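Local coordinates for uncharacterized protein LPG1670 (Legionella pneumophila subsp. pneumophila, PDB 5T2X) that is of unknown function but belongs to the DUF5630 family and folds as a mainly helical single chain without strands, at residues N39-D42 against L43-I47; G248-S252 against T253-K257; N24-E28 against N29-R33. All blocks are in the same frame, centred on the assembly; numbering follows the deposited sequence.

Contact 1: N39-D42 against L43-I47; sequences NNLD and LTTLI
The carboxylate of Asp42 leans over the first turn of helix 43-52 and meets the side chain of Thr45. The two side chains run obliquely to each other. Thr45 OG1 donates to Asp42 OD1 at 2.8 Å. The hydroxyl comes from the syn side of the carboxylate, tilted 26° out of its plane. The other oxygen, Asp42 OD2, takes a weak bond from Thr45 N at 3.5 Å. Asp42 chi1 is 50°, which sets CG between the backbone N and the carbonyl carbon. That turn brings the carboxylate back over the start of the helix. Asp42 is the N-cap of helix 43-52, and the bond to Thr45 N is its capping bond. A carboxylate at this end would probably be favoured by the helix dipole. The backbone of the cap also takes part: Leu46 N donates to Asp42 O at 2.9 Å, closing the first turn.

Leu41 adds an apolar contact next to the cap. It crosses Thr45 at about a right angle, with Leu41 CD2 4.1 Å from Thr45 CG2. In Thr45 the methyl lies anti to the backbone N, while OG1 sits beside that N. The residue therefore offers its methyl to Leu41 and its hydroxyl to Asp42. Leu41 CB also lies 4.3 Å from Leu46 CB, and Leu41 CD1 approaches Leu46 CA. Leu46 is buried and carries on to His72 of helix 66-76. Leu43 touches the same histidine and also packs on Val95 and Tyr99 of helix 91-111. Thr44 OG1 is hydrogen-bonded to Tyr99 OH.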
loop_
_atom_site.group_PDB
_atom_site.type_symbol
_atom_site.label_atom_id
_atom_site.label_comp_id
_atom_site.label_asym_id
_atom_site.label_seq_id
_atom_site.Cartn_x
_atom_site.Cartn_y
_atom_site.Cartn_z
ATOM N N ASN A 39 12.261 10.933 -20.192
ATOM C CA ASN A 39 11.198 11.845 -19.782
ATOM C C ASN A 39 10.154 12.054 -20.871
ATOM O O ASN A 39 9.016 12.418 -20.556
ATOM C CB ASN A 39 11.788 13.192 -19.364
ATOM C CG ASN A 39 12.398 13.154 -17.979
ATOM O OD1 ASN A 39 11.953 12.405 -17.110
ATOM N ND2 ASN A 39 13.423 13.971 -17.765
ATOM N N ASN A 40 10.511 11.838 -22.139
ATOM C CA ASN A 40 9.537 11.982 -23.216
ATOM C C ASN A 40 8.547 10.827 -23.258
ATOM O O ASN A 40 7.483 10.965 -23.868
ATOM C CB ASN A 40 10.249 12.094 -24.566
ATOM C CG ASN A 40 11.104 13.336 -24.672
ATOM O OD1 ASN A 40 10.820 14.353 -24.043
ATOM N ND2 ASN A 40 12.162 13.262 -25.473
ATOM N N LEU A 41 8.870 9.703 -22.627
ATOM C CA LEU A 41 8.030 8.520 -22.719
ATOM C C LEU A 41 6.752 8.687 -21.907
ATOM O O LEU A 41 6.714 9.394 -20.897
ATOM C CB LEU A 41 8.786 7.287 -22.225
ATOM C CG LEU A 41 10.017 6.841 -23.010
ATOM C CD1 LEU A 41 10.670 5.657 -22.316
ATOM C CD2 LEU A 41 9.637 6.487 -24.437
ATOM N N ASP A 42 5.695 8.024 -22.366
ATOM C CA ASP A 42 4.516 7.857 -21.536
ATOM C C ASP A 42 4.819 6.879 -20.405
ATOM O O ASP A 42 5.723 6.044 -20.497
ATOM C CB ASP A 42 3.335 7.360 -22.370
ATOM C CG ASP A 42 3.687 6.154 -23.218
ATOM O OD1 ASP A 42 4.727 6.194 -23.910
ATOM O OD2 ASP A 42 2.932 5.161 -23.184
ATOM N N LEU A 43 4.047 6.996 -19.322
ATOM C CA LEU A 43 4.309 6.175 -18.146
ATOM C C LEU A 43 4.209 4.687 -18.462
ATOM O O LEU A 43 4.954 3.883 -17.890
ATOM C CB LEU A 43 3.348 6.552 -17.014
ATOM C CG LEU A 43 3.600 5.884 -15.661
ATOM C CD1 LEU A 43 5.054 6.040 -15.245
ATOM C CD2 LEU A 43 2.679 6.467 -14.603
ATOM N N THR A 44 3.307 4.302 -19.369
ATOM C CA THR A 44 3.182 2.894 -19.736
ATOM C C THR A 44 4.474 2.374 -20.353
ATOM O O THR A 44 4.960 1.297 -19.991
ATOM C CB THR A 44 2.013 2.699 -20.702
ATOM O OG1 THR A 44 0.788 3.085 -20.064
ATOM C CG2 THR A 44 1.919 1.238 -21.129
ATOM N N THR A 45 5.052 3.138 -21.282
ATOM C CA THR A 45 6.270 2.692 -21.949
ATOM C C THR A 45 7.473 2.774 -21.017
ATOM O O THR A 45 8.345 1.896 -21.043
ATOM C CB THR A 45 6.505 3.523 -23.210
ATOM O OG1 THR A 45 5.326 3.497 -24.023
ATOM C CG2 THR A 45 7.672 2.964 -24.009
ATOM N N LEU A 46 7.536 3.818 -20.185
ATOM C CA LEU A 46 8.635 3.946 -19.231
ATOM C C LEU A 46 8.686 2.750 -18.289
ATOM O O LEU A 46 9.745 2.142 -18.091
ATOM C CB LEU A 46 8.494 5.246 -18.438
ATOM C CG LEU A 46 9.431 5.408 -17.235
ATOM C CD1 LEU A 46 10.888 5.472 -17.676
ATOM C CD2 LEU A 46 9.062 6.636 -16.415
ATOM N N ILE A 47 7.543 2.396 -17.696
ATOM C CA ILE A 47 7.499 1.255 -16.786
ATOM C C ILE A 47 7.844 -0.030 -17.527
ATOM O O ILE A 47 8.575 -0.886 -17.013
ATOM C CB ILE A 47 6.119 1.171 -16.108
ATOM C CG1 ILE A 47 5.909 2.378 -15.192
ATOM C CG2 ILE A 47 5.978 -0.128 -15.334
ATOM C CD1 ILE A 47 4.574 2.384 -14.492
#

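Contact 2: G248-S252 against T253-K257; sequences GKIPS and TLLNK
Apolar side chains make the main contacts between Ile250, Pro251 and the first turn of helix 252-272. The methyl CG2 of Ile250 meets Leu255 CD2 at 3.9 Å, and the two side chains cross at about a right angle. The same methyl lies 4.3 Å from Leu254 CB. Ile250 chi1 is -52°, which places CG2 anti to the backbone N and beside the carbonyl carbon. Pro251 brings its ring carbon CG to Leu254 CD1 at 3.7 Å, with the ring set obliquely to the leucine.

The polar contacts are between backbone atoms, and all are weak. Pro251 O accepts from Leu254 N at 3.2 Å and from Leu255 N at 3.4 Å. Both bonds are bent, with N-H...O angles of 128° and 126°. Leu255 N is shared, since it also gives a weak bond to Ser252 O at 3.4 Å. Leu255 CG also rests near the carbonyl oxygen of Pro251.

The link starts from a Schellman motif at Lys249, where positive phi ends helix 237-248. The chain then runs extended through Ile250 and Pro251 and enters helix 252-272. Both Ile250 and Leu255 also touch Leu198 of helix 191-207, and Leu254 touches Gln195 of that helix. The connection thus lies against a third helix.

Three weak backbone bonds, two of them on one carbonyl, suggest that the first turn is only modestly held by hydrogen bonding. Apolar contacts probably contribute much of the hold here, with Ile250 as the buried side chain of a mostly exposed turn.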
loop_
_atom_site.group_PDB
_atom_site.type_symbol
_atom_site.label_atom_id
_atom_site.label_comp_id
_atom_site.label_asym_id
_atom_site.label_seq_id
_atom_site.Cartn_x
_atom_site.Cartn_y
_atom_site.Cartn_z
ATOM N N GLY A 248 -14.769 -8.082 21.814
ATOM C CA GLY A 248 -13.801 -9.148 21.975
ATOM C C GLY A 248 -13.775 -9.809 23.331
ATOM O O GLY A 248 -13.089 -10.824 23.488
ATOM N N LYS A 249 -14.499 -9.259 24.311
ATOM C CA LYS A 249 -14.513 -9.793 25.674
ATOM C C LYS A 249 -13.096 -9.909 26.227
ATOM O O LYS A 249 -12.771 -10.830 26.981
ATOM C CB LYS A 249 -15.234 -11.142 25.733
ATOM C CG LYS A 249 -16.673 -11.111 25.239
ATOM C CD LYS A 249 -17.332 -12.474 25.399
ATOM C CE LYS A 249 -18.775 -12.462 24.923
ATOM N NZ LYS A 249 -18.880 -12.205 23.461
ATOM N N ILE A 250 -12.242 -8.969 25.836
ATOM C CA ILE A 250 -10.837 -8.975 26.236
ATOM C C ILE A 250 -10.755 -8.740 27.738
ATOM O O ILE A 250 -11.204 -7.694 28.229
ATOM C CB ILE A 250 -10.035 -7.918 25.462
ATOM C CG1 ILE A 250 -10.257 -8.080 23.956
ATOM C CG2 ILE A 250 -8.554 -8.022 25.798
ATOM C CD1 ILE A 250 -9.529 -7.052 23.116
ATOM N N PRO A 251 -10.206 -9.679 28.503
ATOM C CA PRO A 251 -10.100 -9.484 29.952
ATOM C C PRO A 251 -9.127 -8.368 30.296
ATOM O O PRO A 251 -8.225 -8.023 29.528
ATOM C CB PRO A 251 -9.593 -10.839 30.457
ATOM C CG PRO A 251 -8.878 -11.426 29.283
ATOM C CD PRO A 251 -9.642 -10.971 28.073
ATOM N N SER A 252 -9.326 -7.800 31.488
ATOM C CA SER A 252 -8.506 -6.684 31.944
ATOM C C SER A 252 -7.049 -7.075 32.147
ATOM O O SER A 252 -6.176 -6.202 32.100
ATOM C CB SER A 252 -9.074 -6.116 33.244
ATOM O OG SER A 252 -10.450 -5.816 33.102
ATOM N N THR A 253 -6.769 -8.360 32.376
ATOM C CA THR A 253 -5.387 -8.792 32.565
ATOM C C THR A 253 -4.589 -8.665 31.274
ATOM O O THR A 253 -3.419 -8.265 31.295
ATOM C CB THR A 253 -5.352 -10.233 33.073
ATOM O OG1 THR A 253 -6.161 -10.346 34.251
ATOM C CG2 THR A 253 -3.923 -10.648 33.401
ATOM N N LEU A 254 -5.207 -8.995 30.141
ATOM C CA LEU A 254 -4.533 -8.930 28.852
ATOM C C LEU A 254 -4.468 -7.519 28.283
ATOM O O LEU A 254 -3.714 -7.291 27.333
ATOM C CB LEU A 254 -5.225 -9.853 27.844
ATOM C CG LEU A 254 -4.837 -11.334 27.829
ATOM C CD1 LEU A 254 -5.257 -12.050 29.108
ATOM C CD2 LEU A 254 -5.430 -12.024 26.610
ATOM N N LEU A 255 -5.231 -6.572 28.838
ATOM C CA LEU A 255 -5.226 -5.211 28.311
ATOM C C LEU A 255 -3.858 -4.561 28.476
ATOM O O LEU A 255 -3.317 -3.976 27.531
ATOM C CB LEU A 255 -6.306 -4.375 28.999
ATOM C CG LEU A 255 -7.745 -4.573 28.520
ATOM C CD1 LEU A 255 -8.685 -3.640 29.265
ATOM C CD2 LEU A 255 -7.848 -4.349 27.019
ATOM N N ASN A 256 -3.281 -4.651 29.680
ATOM C CA ASN A 256 -1.974 -4.047 29.921
ATOM C C ASN A 256 -0.901 -4.659 29.033
ATOM O O ASN A 256 0.030 -3.962 28.613
ATOM C CB ASN A 256 -1.590 -4.193 31.394
ATOM C CG ASN A 256 -2.482 -3.382 32.312
ATOM O OD1 ASN A 256 -2.866 -2.257 31.989
ATOM N ND2 ASN A 256 -2.822 -3.951 33.463
ATOM N N LYS A 257 -1.013 -5.954 28.731
ATOM C CA LYS A 257 -0.046 -6.586 27.842
ATOM C C LYS A 257 -0.183 -6.062 26.417
ATOM O O LYS A 257 0.820 -5.843 25.731
ATOM C CB LYS A 257 -0.216 -8.105 27.879
ATOM C CG LYS A 257 0.837 -8.873 27.092
ATOM C CD LYS A 257 2.232 -8.659 27.666
ATOM C CE LYS A 257 2.309 -9.098 29.121
ATOM N NZ LYS A 257 1.969 -10.539 29.291
#

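Contact 3: N24-E28 against N29-R33; sequences NLIKE and NNFAR
A Schellman motif ends helix 15-27, and Leu25 and Ile26 supply its two carbonyl acceptors. Asn30 N bonds to Leu25 O at 2.8 Å, nearly in line with the carbonyl. Asn29 N bonds to Ile26 O at 3.2 Å, but from above the carbonyl plane. Asn29 is the C-prime residue. Its positive phi of 63° turns the chain out of the helix. Asn30 then forms the centre of an inverse gamma turn and stands at the N-cap position of helix 31-40, although its side chain makes no capping bond.

Leu25 carries most of the side-chain contact. Its CD2 lies 3.7 Å from Arg33 CD, and its CD1 is 4.0 Å from Arg33 CG. The leucine thus meets the aliphatic part of the arginine at about a right angle. Arg33 CG is anti to the backbone N, with chi1 -164°, and the chain bends at chi3, about the CG-CD bond, which turns NE aside. Asn30 OD1 lies over one face of the guanidinium, offset toward its rim. Asn30 CB also approaches Leu25 CD2, at 4.1 Å.

Around the turn, Phe31 CE1 comes within 3.6 Å of Ile26 O and within 4.3 Å of Ile26 CG2. Asn29 CA lies over one face of the ring, offset toward its rim. Ile26 goes on to pack against Ile56 and Phe59 of helix 54-60, while Leu25 reaches Ala34 and Leu37 of helix 31-40.

The paired bonds and the positive phi at Asn29 are those of a Schellman C-cap, here at the turn between helices 15-27 and 31-40.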
loop_
_atom_site.group_PDB
_atom_site.type_symbol
_atom_site.label_atom_id
_atom_site.label_comp_id
_atom_site.label_asym_id
_atom_site.label_seq_id
_atom_site.Cartn_x
_atom_site.Cartn_y
_atom_site.Cartn_z
ATOM N N ASN A 24 22.125 2.005 -24.595
ATOM C CA ASN A 24 23.473 2.373 -25.013
ATOM C C ASN A 24 23.856 3.757 -24.502
ATOM O O ASN A 24 25.014 3.988 -24.136
ATOM C CB ASN A 24 23.591 2.305 -26.535
ATOM C CG ASN A 24 23.429 0.892 -27.068
ATOM O OD1 ASN A 24 23.561 -0.082 -26.325
ATOM N ND2 ASN A 24 23.146 0.775 -28.360
ATOM N N LEU A 25 22.899 4.688 -24.464
ATOM C CA LEU A 25 23.182 6.013 -23.919
ATOM C C LEU A 25 23.628 5.927 -22.465
ATOM O O LEU A 25 24.523 6.665 -22.038
ATOM C CB LEU A 25 21.950 6.912 -24.048
ATOM C CG LEU A 25 21.562 7.352 -25.460
ATOM C CD1 LEU A 25 20.279 8.171 -25.434
ATOM C CD2 LEU A 25 22.693 8.136 -26.105
ATOM N N ILE A 26 23.020 5.025 -21.691
ATOM C CA ILE A 26 23.413 4.862 -20.295
ATOM C C ILE A 26 24.793 4.225 -20.200
ATOM O O ILE A 26 25.607 4.600 -19.347
ATOM C CB ILE A 26 22.352 4.043 -19.538
ATOM C CG1 ILE A 26 21.004 4.764 -19.581
ATOM C CG2 ILE A 26 22.782 3.807 -18.098
ATOM C CD1 ILE A 26 19.876 3.990 -18.951
ATOM N N LYS A 27 25.084 3.262 -21.077
ATOM C CA LYS A 27 26.397 2.626 -21.064
ATOM C C LYS A 27 27.485 3.594 -21.516
ATOM O O LYS A 27 28.589 3.598 -20.959
ATOM C CB LYS A 27 26.381 1.378 -21.945
ATOM C CG LYS A 27 25.427 0.296 -21.462
ATOM C CD LYS A 27 25.341 -0.852 -22.454
ATOM C CE LYS A 27 24.368 -1.919 -21.980
ATOM N NZ LYS A 27 24.216 -3.008 -22.982
ATOM N N GLU A 28 27.194 4.431 -22.517
ATOM C CA GLU A 28 28.150 5.434 -22.991
ATOM C C GLU A 28 28.267 6.631 -22.056
ATOM O O GLU A 28 28.936 7.610 -22.419
ATOM C CB GLU A 28 27.769 5.919 -24.394
ATOM C CG GLU A 28 27.685 4.830 -25.459
ATOM C CD GLU A 28 29.034 4.456 -26.047
ATOM O OE1 GLU A 28 30.009 4.305 -25.281
ATOM O OE2 GLU A 28 29.116 4.315 -27.285
ATOM N N ASN A 29 27.618 6.555 -20.893
ATOM C CA ASN A 29 27.635 7.593 -19.865
ATOM C C ASN A 29 27.009 8.903 -20.338
ATOM O O ASN A 29 27.296 9.968 -19.780
ATOM C CB ASN A 29 29.055 7.840 -19.344
ATOM C CG ASN A 29 29.702 6.579 -18.803
ATOM O OD1 ASN A 29 30.778 6.182 -19.248
ATOM N ND2 ASN A 29 29.044 5.939 -17.843
ATOM N N ASN A 30 26.148 8.849 -21.354
ATOM C CA ASN A 30 25.341 10.005 -21.750
ATOM C C ASN A 30 24.060 10.023 -20.914
ATOM O O ASN A 30 22.947 9.813 -21.400
ATOM C CB ASN A 30 25.041 9.965 -23.243
ATOM C CG ASN A 30 26.237 10.351 -24.091
ATOM O OD1 ASN A 30 26.580 11.529 -24.196
ATOM N ND2 ASN A 30 26.871 9.362 -24.711
ATOM N N PHE A 31 24.246 10.281 -19.617
ATOM C CA PHE A 31 23.135 10.186 -18.676
ATOM C C PHE A 31 22.087 11.259 -18.941
ATOM O O PHE A 31 20.882 10.982 -18.887
ATOM C CB PHE A 31 23.653 10.283 -17.242
ATOM C CG PHE A 31 24.703 9.264 -16.910
ATOM C CD1 PHE A 31 24.407 7.912 -16.940
ATOM C CD2 PHE A 31 25.984 9.658 -16.564
ATOM C CE1 PHE A 31 25.371 6.970 -16.635
ATOM C CE2 PHE A 31 26.952 8.721 -16.257
ATOM C CZ PHE A 31 26.644 7.375 -16.292
ATOM N N ALA A 32 22.521 12.489 -19.224
ATOM C CA ALA A 32 21.569 13.559 -19.499
ATOM C C ALA A 32 20.771 13.285 -20.766
ATOM O O ALA A 32 19.597 13.661 -20.850
ATOM C CB ALA A 32 22.295 14.901 -19.607
ATOM N N ARG A 33 21.383 12.631 -21.753
ATOM C CA ARG A 33 20.669 12.330 -22.988
ATOM C C ARG A 33 19.684 11.184 -22.788
ATOM O O ARG A 33 18.566 11.219 -23.316
ATOM C CB ARG A 33 21.668 12.003 -24.096
ATOM C CG ARG A 33 21.087 12.053 -25.494
ATOM C CD ARG A 33 22.154 11.741 -26.527
ATOM N NE ARG A 33 23.316 12.614 -26.386
ATOM C CZ ARG A 33 24.447 12.464 -27.066
ATOM N NH1 ARG A 33 24.572 11.472 -27.936
ATOM N NH2 ARG A 33 25.455 13.305 -26.875
#

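From the N terminus, contact 3 comes first and closes the turn between helix 15-27 and helix 31-40. Contact 1 follows at the other end of helix 31-40 and leads into helix 43-52. These two contacts share that helix, and their centres are about 17 Å apart. Contact 2 comes much later, between helix 237-248 and helix 252-272. Its centre is about 53 Å from that of contact 1 and about 61 Å from that of contact 3, on the opposite side of the chain's centre. The three follow in series, with none nested or crossed. Each ties one helix to the next along the chain.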